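Local coordinates for protein amidase, hydantoinase/carbamoylase family (Burkholderia vietnamiensis, PDB 5I4M) that probably hydrolyses N-carbamoyl-L-amino acids as a two-zinc hydrolase of the peptidase M20 family, at residues A206-H211 / L422-S427; A358-A363 / Y368-I373; H379-L384 / A388-V393. All coordinates share one frame; numbering follows the deposited sequence.

Interaction 1 of 3, residues A206-H211 / L422-S427. With ZN (zinc ion), chain C.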
# COMPACT_ATOMS: atom_id res chain seq x y z
N ALA A 206 -22.39 -34.36 -14.63
CA ALA A 206 -22.75 -33.70 -13.38
C ALA A 206 -21.47 -33.24 -12.71
O ALA A 206 -20.39 -33.77 -12.98
CB ALA A 206 -23.55 -34.62 -12.45
N ALA A 207 -21.61 -32.26 -11.82
CA ALA A 207 -20.46 -31.71 -11.10
C ALA A 207 -20.85 -31.46 -9.65
O ALA A 207 -21.98 -31.05 -9.37
CB ALA A 207 -19.97 -30.41 -11.75
N PHE A 208 -19.93 -31.75 -8.74
CA PHE A 208 -20.10 -31.47 -7.32
C PHE A 208 -18.81 -30.88 -6.79
O PHE A 208 -17.73 -31.36 -7.14
CB PHE A 208 -20.42 -32.74 -6.50
CG PHE A 208 -21.71 -33.41 -6.88
CD1 PHE A 208 -22.90 -33.07 -6.26
CD2 PHE A 208 -21.72 -34.41 -7.84
CE1 PHE A 208 -24.09 -33.69 -6.60
CE2 PHE A 208 -22.90 -35.04 -8.19
CZ PHE A 208 -24.09 -34.68 -7.57
N GLU A 209 -18.90 -29.85 -5.96
CA GLU A 209 -17.73 -29.31 -5.28
C GLU A 209 -17.95 -29.36 -3.77
O GLU A 209 -18.97 -28.88 -3.26
CB GLU A 209 -17.41 -27.88 -5.73
CG GLU A 209 -16.22 -27.25 -4.97
CD GLU A 209 -15.72 -25.97 -5.62
OE1 GLU A 209 -16.31 -25.56 -6.64
OE2 GLU A 209 -14.73 -25.38 -5.13
N LEU A 210 -16.99 -29.93 -3.07
CA LEU A 210 -16.96 -30.00 -1.62
C LEU A 210 -16.10 -28.84 -1.09
O LEU A 210 -15.00 -28.60 -1.60
CB LEU A 210 -16.38 -31.35 -1.19
CG LEU A 210 -15.98 -31.57 0.26
CD1 LEU A 210 -17.20 -31.52 1.16
CD2 LEU A 210 -15.27 -32.93 0.38
N HIS A 211 -16.61 -28.11 -0.10
CA HIS A 211 -15.92 -26.91 0.37
C HIS A 211 -16.29 -26.64 1.82
O HIS A 211 -17.37 -27.01 2.27
CB HIS A 211 -16.30 -25.70 -0.49
CG HIS A 211 -15.26 -24.63 -0.54
ND1 HIS A 211 -15.02 -23.77 0.51
CD2 HIS A 211 -14.41 -24.25 -1.53
CE1 HIS A 211 -14.06 -22.91 0.17
NE2 HIS A 211 -13.68 -23.19 -1.07
N LEU A 422 -18.61 -38.52 -1.92
CA LEU A 422 -18.48 -39.86 -2.47
C LEU A 422 -19.82 -40.41 -2.94
O LEU A 422 -19.94 -40.88 -4.08
CB LEU A 422 -17.87 -40.80 -1.42
CG LEU A 422 -17.82 -42.29 -1.76
CD1 LEU A 422 -16.96 -42.53 -3.00
CD2 LEU A 422 -17.28 -43.10 -0.56
N HIS A 423 -20.84 -40.35 -2.09
CA HIS A 423 -22.09 -40.98 -2.48
C HIS A 423 -22.90 -40.13 -3.45
O HIS A 423 -23.59 -40.69 -4.31
CB HIS A 423 -22.90 -41.35 -1.25
CG HIS A 423 -22.47 -42.68 -0.70
ND1 HIS A 423 -23.07 -43.86 -1.09
CD2 HIS A 423 -21.44 -43.02 0.10
CE1 HIS A 423 -22.45 -44.87 -0.49
NE2 HIS A 423 -21.46 -44.38 0.24
N ALA A 424 -22.83 -38.81 -3.35
CA ALA A 424 -23.49 -37.98 -4.35
C ALA A 424 -22.89 -38.22 -5.72
O ALA A 424 -23.61 -38.33 -6.72
CB ALA A 424 -23.39 -36.51 -3.97
N MET A 425 -21.56 -38.32 -5.79
CA MET A 425 -20.91 -38.61 -7.06
C MET A 425 -21.26 -40.01 -7.54
O MET A 425 -21.57 -40.21 -8.72
CB MET A 425 -19.39 -38.45 -6.93
CG MET A 425 -18.95 -37.02 -6.72
SD MET A 425 -17.15 -36.92 -6.73
CE MET A 425 -16.78 -37.34 -8.43
N LEU A 426 -21.21 -40.99 -6.63
CA LEU A 426 -21.58 -42.36 -7.01
C LEU A 426 -22.99 -42.41 -7.56
O LEU A 426 -23.25 -43.10 -8.56
CB LEU A 426 -21.46 -43.29 -5.81
CG LEU A 426 -20.16 -44.06 -5.66
CD1 LEU A 426 -20.20 -44.85 -4.37
CD2 LEU A 426 -19.95 -44.97 -6.86
N SER A 427 -23.91 -41.70 -6.92
CA SER A 427 -25.29 -41.70 -7.37
C SER A 427 -25.41 -41.30 -8.83
O SER A 427 -26.13 -41.93 -9.61
CB SER A 427 -26.12 -40.78 -6.48
OG SER A 427 -27.49 -40.82 -6.83
ZN ZN C . -12.51 -21.59 -2.12
O HOH W 1 -13.76 -21.94 -3.88
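The phenyl ring of F208 carries this contact: the methyl of A424 lies over one of its faces, and the CG methylene of M425 meets it obliquely at CD2. A424 CB sits 4.1 Å from the centroid of the F208 ring and 18° off its normal, a CH-pi contact displaced toward the rim, where CE1 is the ring atom closest to that methyl. At another part of the rim, F208 CE2 comes to 3.7 Å from the carbonyl oxygen A424 O. The first torsion of F208 (chi1 -63°) sets CG anti to the carbonyl carbon and sends the ring out from strand 206-212 to helix 411-429. M425 runs alongside the ring, pointing the other way, its CG 4.0 Å from F208 CD2. C355 and V359 of helix 353-365 also touch F208, so the phenyl group lies where two helices meet the strand.

The strand belongs to the zinc-binding catalytic domain of the M20 fold. Farther along it H211 turns to the metal centre, where its NE2 binds zinc at 2.2 Å; water 1 is also on this ion, and H104 and D115 of the same chain bind the same ion. No hydrogen bond joins the two segments. Their buried interface is therefore held by apolar packing and the CH-pi contact, joining the helix to a strand whose far end supplies a metal ligand.

Interaction 2 of 3, residues A358-A363 / Y368-I373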
# COMPACT_ATOMS: atom_id res chain seq x y z
N ALA A 358 -29.26 -35.32 -4.41
CA ALA A 358 -28.25 -36.36 -4.23
C ALA A 358 -27.37 -36.07 -3.03
O ALA A 358 -26.98 -37.00 -2.31
CB ALA A 358 -27.40 -36.52 -5.49
N VAL A 359 -27.04 -34.80 -2.81
CA VAL A 359 -26.25 -34.40 -1.64
C VAL A 359 -27.03 -34.64 -0.36
O VAL A 359 -26.52 -35.21 0.62
CB VAL A 359 -25.81 -32.93 -1.78
CG1 VAL A 359 -25.17 -32.43 -0.50
CG2 VAL A 359 -24.85 -32.78 -2.95
N ARG A 360 -28.30 -34.24 -0.35
CA ARG A 360 -29.15 -34.48 0.81
C ARG A 360 -29.30 -35.97 1.08
O ARG A 360 -29.18 -36.42 2.23
CB ARG A 360 -30.52 -33.81 0.58
CG ARG A 360 -31.36 -33.65 1.83
CD ARG A 360 -32.69 -32.91 1.54
NE ARG A 360 -32.50 -31.48 1.27
CZ ARG A 360 -32.73 -30.91 0.09
NH1 ARG A 360 -33.16 -31.63 -0.94
NH2 ARG A 360 -32.52 -29.61 -0.07
N ALA A 361 -29.54 -36.76 0.03
CA ALA A 361 -29.68 -38.21 0.19
C ALA A 361 -28.41 -38.83 0.76
O ALA A 361 -28.48 -39.75 1.59
CB ALA A 361 -30.02 -38.86 -1.16
N ALA A 362 -27.25 -38.35 0.33
CA ALA A 362 -26.00 -38.87 0.85
C ALA A 362 -25.82 -38.52 2.32
O ALA A 362 -25.33 -39.35 3.10
CB ALA A 362 -24.82 -38.35 0.03
N ALA A 363 -26.19 -37.30 2.71
CA ALA A 363 -26.13 -36.94 4.13
C ALA A 363 -27.04 -37.84 4.96
O ALA A 363 -26.65 -38.31 6.03
CB ALA A 363 -26.51 -35.47 4.31
N TYR A 368 -25.94 -38.02 8.92
CA TYR A 368 -25.38 -36.73 9.28
C TYR A 368 -26.48 -35.70 9.42
O TYR A 368 -27.44 -35.68 8.63
CB TYR A 368 -24.38 -36.26 8.22
CG TYR A 368 -23.14 -37.11 8.06
CD1 TYR A 368 -22.49 -37.65 9.16
CD2 TYR A 368 -22.63 -37.37 6.80
CE1 TYR A 368 -21.35 -38.42 9.00
CE2 TYR A 368 -21.51 -38.14 6.63
CZ TYR A 368 -20.87 -38.66 7.72
OH TYR A 368 -19.74 -39.42 7.53
N SER A 369 -26.35 -34.81 10.40
CA SER A 369 -27.23 -33.65 10.48
C SER A 369 -26.92 -32.69 9.34
O SER A 369 -25.77 -32.55 8.92
CB SER A 369 -27.05 -32.94 11.82
OG SER A 369 -25.70 -32.52 11.99
N HIS A 370 -27.96 -32.03 8.82
CA HIS A 370 -27.74 -31.15 7.68
C HIS A 370 -28.80 -30.06 7.64
O HIS A 370 -29.85 -30.15 8.28
CB HIS A 370 -27.73 -31.92 6.35
CG HIS A 370 -28.96 -32.73 6.10
ND1 HIS A 370 -30.09 -32.21 5.50
CD2 HIS A 370 -29.25 -34.02 6.38
CE1 HIS A 370 -31.01 -33.15 5.41
NE2 HIS A 370 -30.53 -34.26 5.94
N ARG A 371 -28.49 -29.00 6.89
CA ARG A 371 -29.48 -27.99 6.54
C ARG A 371 -29.16 -27.42 5.17
O ARG A 371 -28.01 -27.46 4.71
CB ARG A 371 -29.54 -26.85 7.57
CG ARG A 371 -28.21 -26.12 7.76
CD ARG A 371 -28.44 -24.73 8.32
NE ARG A 371 -28.87 -23.81 7.28
CZ ARG A 371 -29.33 -22.58 7.50
NH1 ARG A 371 -29.44 -22.12 8.74
NH2 ARG A 371 -29.68 -21.81 6.48
N ASP A 372 -30.18 -26.89 4.51
CA ASP A 372 -29.98 -26.16 3.27
C ASP A 372 -29.21 -24.88 3.55
O ASP A 372 -29.41 -24.23 4.58
CB ASP A 372 -31.32 -25.81 2.62
CG ASP A 372 -32.04 -27.02 2.07
OD1 ASP A 372 -31.47 -28.12 2.07
OD2 ASP A 372 -33.20 -26.86 1.62
N ILE A 373 -28.34 -24.48 2.62
CA ILE A 373 -27.53 -23.29 2.84
C ILE A 373 -27.17 -22.62 1.52
O ILE A 373 -27.10 -23.27 0.47
CB ILE A 373 -26.26 -23.65 3.66
CG1 ILE A 373 -25.57 -22.38 4.17
CG2 ILE A 373 -25.34 -24.53 2.83
CD1 ILE A 373 -24.67 -22.61 5.39
O HOH W 2 -31.32 -30.29 3.77
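R360 reaches from helix 353-365 to D372 on strand 370-375, the two forming a helix-turn-strand connection of the M20 catalytic domain whose elements run nearly antiparallel. R360 NH2 donates to D372 OD1 at 2.8 Å in a salt bridge whose N-H...O angle is 175°. The carboxylate oxygen lies almost in the guanidinium plane, whereas the donor meets it on the syn side and somewhat out of the carboxylate plane.

Water 2 fills the angle between three side chains. It accepts from R360 NE at 3.0 Å, donates a hydrogen bond to D372 OD1, and meets H370 ND1 at the edge of the imidazole, in the ring plane. D372 OD1 thus receives two donors, and both NE and NH2 of R360 are engaged. The other imidazole nitrogen, H370 NE2, is hydrogen-bonded to D364 OD1, so both ring nitrogens have partners that should fix the ring's rotation.

The imidazole also packs against the helix. With chi1 at 56°, H370 holds CG between its backbone N and carbonyl carbon, and the ring comes up to R360 CG and A363 CB; H370 CE1 lies 3.6 Å from R360 CG.

At the turn, Y368 N donates to the carbonyl oxygen A363 O, a bent bond of 144°. The hydroxyl of Y368 is bonded to N419 on helix 411-429. On the far side of the strand, R371 NH1 forms a salt bridge with E221, while R371 NE donates to D372 O at 2.8 Å.

Interaction 3 of 3, residues H379-L384 / A388-V393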
# COMPACT_ATOMS: atom_id res chain seq x y z
N HIS A 379 -17.39 -20.00 -6.02
CA HIS A 379 -16.66 -21.24 -6.24
C HIS A 379 -16.67 -21.55 -7.72
O HIS A 379 -17.55 -21.10 -8.45
CB HIS A 379 -17.28 -22.39 -5.45
CG HIS A 379 -17.48 -22.06 -4.02
ND1 HIS A 379 -16.46 -22.09 -3.10
CD2 HIS A 379 -18.59 -21.65 -3.35
CE1 HIS A 379 -16.93 -21.73 -1.91
NE2 HIS A 379 -18.22 -21.47 -2.04
N ASP A 380 -15.69 -22.34 -8.15
CA ASP A 380 -15.71 -22.80 -9.54
C ASP A 380 -17.03 -23.47 -9.88
O ASP A 380 -17.51 -23.33 -11.01
CB ASP A 380 -14.52 -23.72 -9.79
CG ASP A 380 -13.20 -23.00 -9.58
OD1 ASP A 380 -12.91 -22.07 -10.36
OD2 ASP A 380 -12.43 -23.36 -8.65
N ALA A 381 -17.65 -24.15 -8.91
CA ALA A 381 -18.95 -24.76 -9.13
C ALA A 381 -20.00 -23.75 -9.60
O ALA A 381 -20.94 -24.13 -10.31
CB ALA A 381 -19.43 -25.46 -7.86
N CYS A 382 -19.88 -22.48 -9.21
CA CYS A 382 -20.87 -21.49 -9.66
C CYS A 382 -20.86 -21.34 -11.17
O CYS A 382 -21.91 -21.12 -11.80
CB CYS A 382 -20.63 -20.13 -9.00
SG CYS A 382 -20.69 -20.20 -7.19
N TYR A 383 -19.68 -21.43 -11.79
CA TYR A 383 -19.61 -21.38 -13.24
C TYR A 383 -19.95 -22.73 -13.88
O TYR A 383 -20.60 -22.77 -14.93
CB TYR A 383 -18.24 -20.89 -13.69
CG TYR A 383 -18.12 -19.38 -13.67
CD1 TYR A 383 -19.16 -18.58 -14.14
CD2 TYR A 383 -16.98 -18.75 -13.18
CE1 TYR A 383 -19.05 -17.19 -14.14
CE2 TYR A 383 -16.87 -17.36 -13.17
CZ TYR A 383 -17.91 -16.59 -13.64
OH TYR A 383 -17.80 -15.21 -13.64
N LEU A 384 -19.54 -23.84 -13.26
CA LEU A 384 -19.91 -25.13 -13.81
C LEU A 384 -21.42 -25.29 -13.87
O LEU A 384 -21.94 -25.96 -14.78
CB LEU A 384 -19.31 -26.26 -12.97
CG LEU A 384 -17.79 -26.26 -12.95
CD1 LEU A 384 -17.27 -27.46 -12.16
CD2 LEU A 384 -17.27 -26.28 -14.37
N ALA A 388 -23.52 -27.54 -16.67
CA ALA A 388 -23.76 -28.92 -16.29
C ALA A 388 -24.55 -28.93 -15.00
O ALA A 388 -24.44 -27.99 -14.21
CB ALA A 388 -22.44 -29.69 -16.11
N PRO A 389 -25.35 -29.97 -14.76
CA PRO A 389 -26.03 -30.09 -13.45
C PRO A 389 -25.00 -30.13 -12.34
O PRO A 389 -24.14 -31.00 -12.31
CB PRO A 389 -26.79 -31.42 -13.57
CG PRO A 389 -26.83 -31.75 -15.02
CD PRO A 389 -25.64 -31.10 -15.66
N THR A 390 -25.10 -29.17 -11.41
CA THR A 390 -24.06 -28.93 -10.41
C THR A 390 -24.69 -28.61 -9.06
O THR A 390 -25.71 -27.93 -9.01
CB THR A 390 -23.17 -27.74 -10.82
OG1 THR A 390 -22.57 -27.99 -12.09
CG2 THR A 390 -22.07 -27.44 -9.77
N SER A 391 -24.08 -29.07 -7.97
CA SER A 391 -24.35 -28.47 -6.66
C SER A 391 -23.10 -28.63 -5.80
O SER A 391 -22.05 -29.05 -6.29
CB SER A 391 -25.61 -29.09 -6.01
OG SER A 391 -25.36 -30.37 -5.46
N MET A 392 -23.21 -28.28 -4.53
CA MET A 392 -22.06 -28.28 -3.64
C MET A 392 -22.39 -28.95 -2.31
O MET A 392 -23.55 -29.07 -1.91
CB MET A 392 -21.54 -26.86 -3.36
CG MET A 392 -21.10 -26.12 -4.61
SD MET A 392 -20.33 -24.54 -4.15
CE MET A 392 -18.80 -25.15 -3.41
N VAL A 393 -21.32 -29.37 -1.63
CA VAL A 393 -21.37 -29.95 -0.29
C VAL A 393 -20.55 -29.04 0.61
O VAL A 393 -19.38 -28.79 0.32
CB VAL A 393 -20.79 -31.37 -0.26
CG1 VAL A 393 -20.89 -31.96 1.15
CG2 VAL A 393 -21.46 -32.26 -1.29
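M392 and H379 both place CG anti to the carbonyl carbon, at chi1 -60° and -51°, which aims the thioether from strand 390-395 at the imidazole just ahead of helix 380-384. The methionine chain is extended through chi2 and then bends at chi3, bringing its methyl over a face of the ring. These elements form a helix-turn-strand unit in the zinc-binding domain of the M20 fold, the helix running nearly antiparallel to the strand.

M392 CE lies 3.6 Å from the centroid of the H379 ring, a CH-pi contact displaced toward the CG-CD2 part of the rim. The sulfur sits more obliquely, with M392 SD 3.5 Å from H379 CD2. H379 belongs to the 3-phosphoglycerate pocket, and its ring also meets that of H211, a zinc ligand. The methionine therefore backs a pocket histidine from the strand. The backbone N of H379 donates to C382 SG, while A381 N is bonded to the carboxylate of E209 on the adjoining strand 206-212.

Farther along the helix the packing becomes aliphatic. The methyl of A381 touches both M392 CG, at 3.7 Å, and the methyl of T390, whose CG2 also lies 3.5 Å from A381 O. Opposing ends of the turn are tied by A388 N donating to L384 O at 2.9 Å; the acceptor carbonyl points almost straight at the nitrogen, although the angle at the hydrogen is only 135°. T390 turns its hydroxyl back toward the turn that precedes its strand, and OG1 donates to A388 O at 2.8 Å from above the carbonyl plane.

Interactions 1 and 3 are buried, whereas interaction 2 lies at the surface, and the chemistry follows: mostly apolar and CH-pi contacts inside, with one backbone bond at the turn of interaction 3, and a salt bridge with a bridging water outside. Strands 206-212 and 390-395 are parallel neighbours, joining interactions 1 and 3 through backbone bonds such as A207 N to P389 O (2.9 Å), and the two contacts converge at the metal site. Helix 353-365, which supplies interaction 2, packs against both others: V359 touches S391 and V393 of interaction 3, while A362 meets H423 of interaction 1. Its inner side thus serves the core, and R360 the surface.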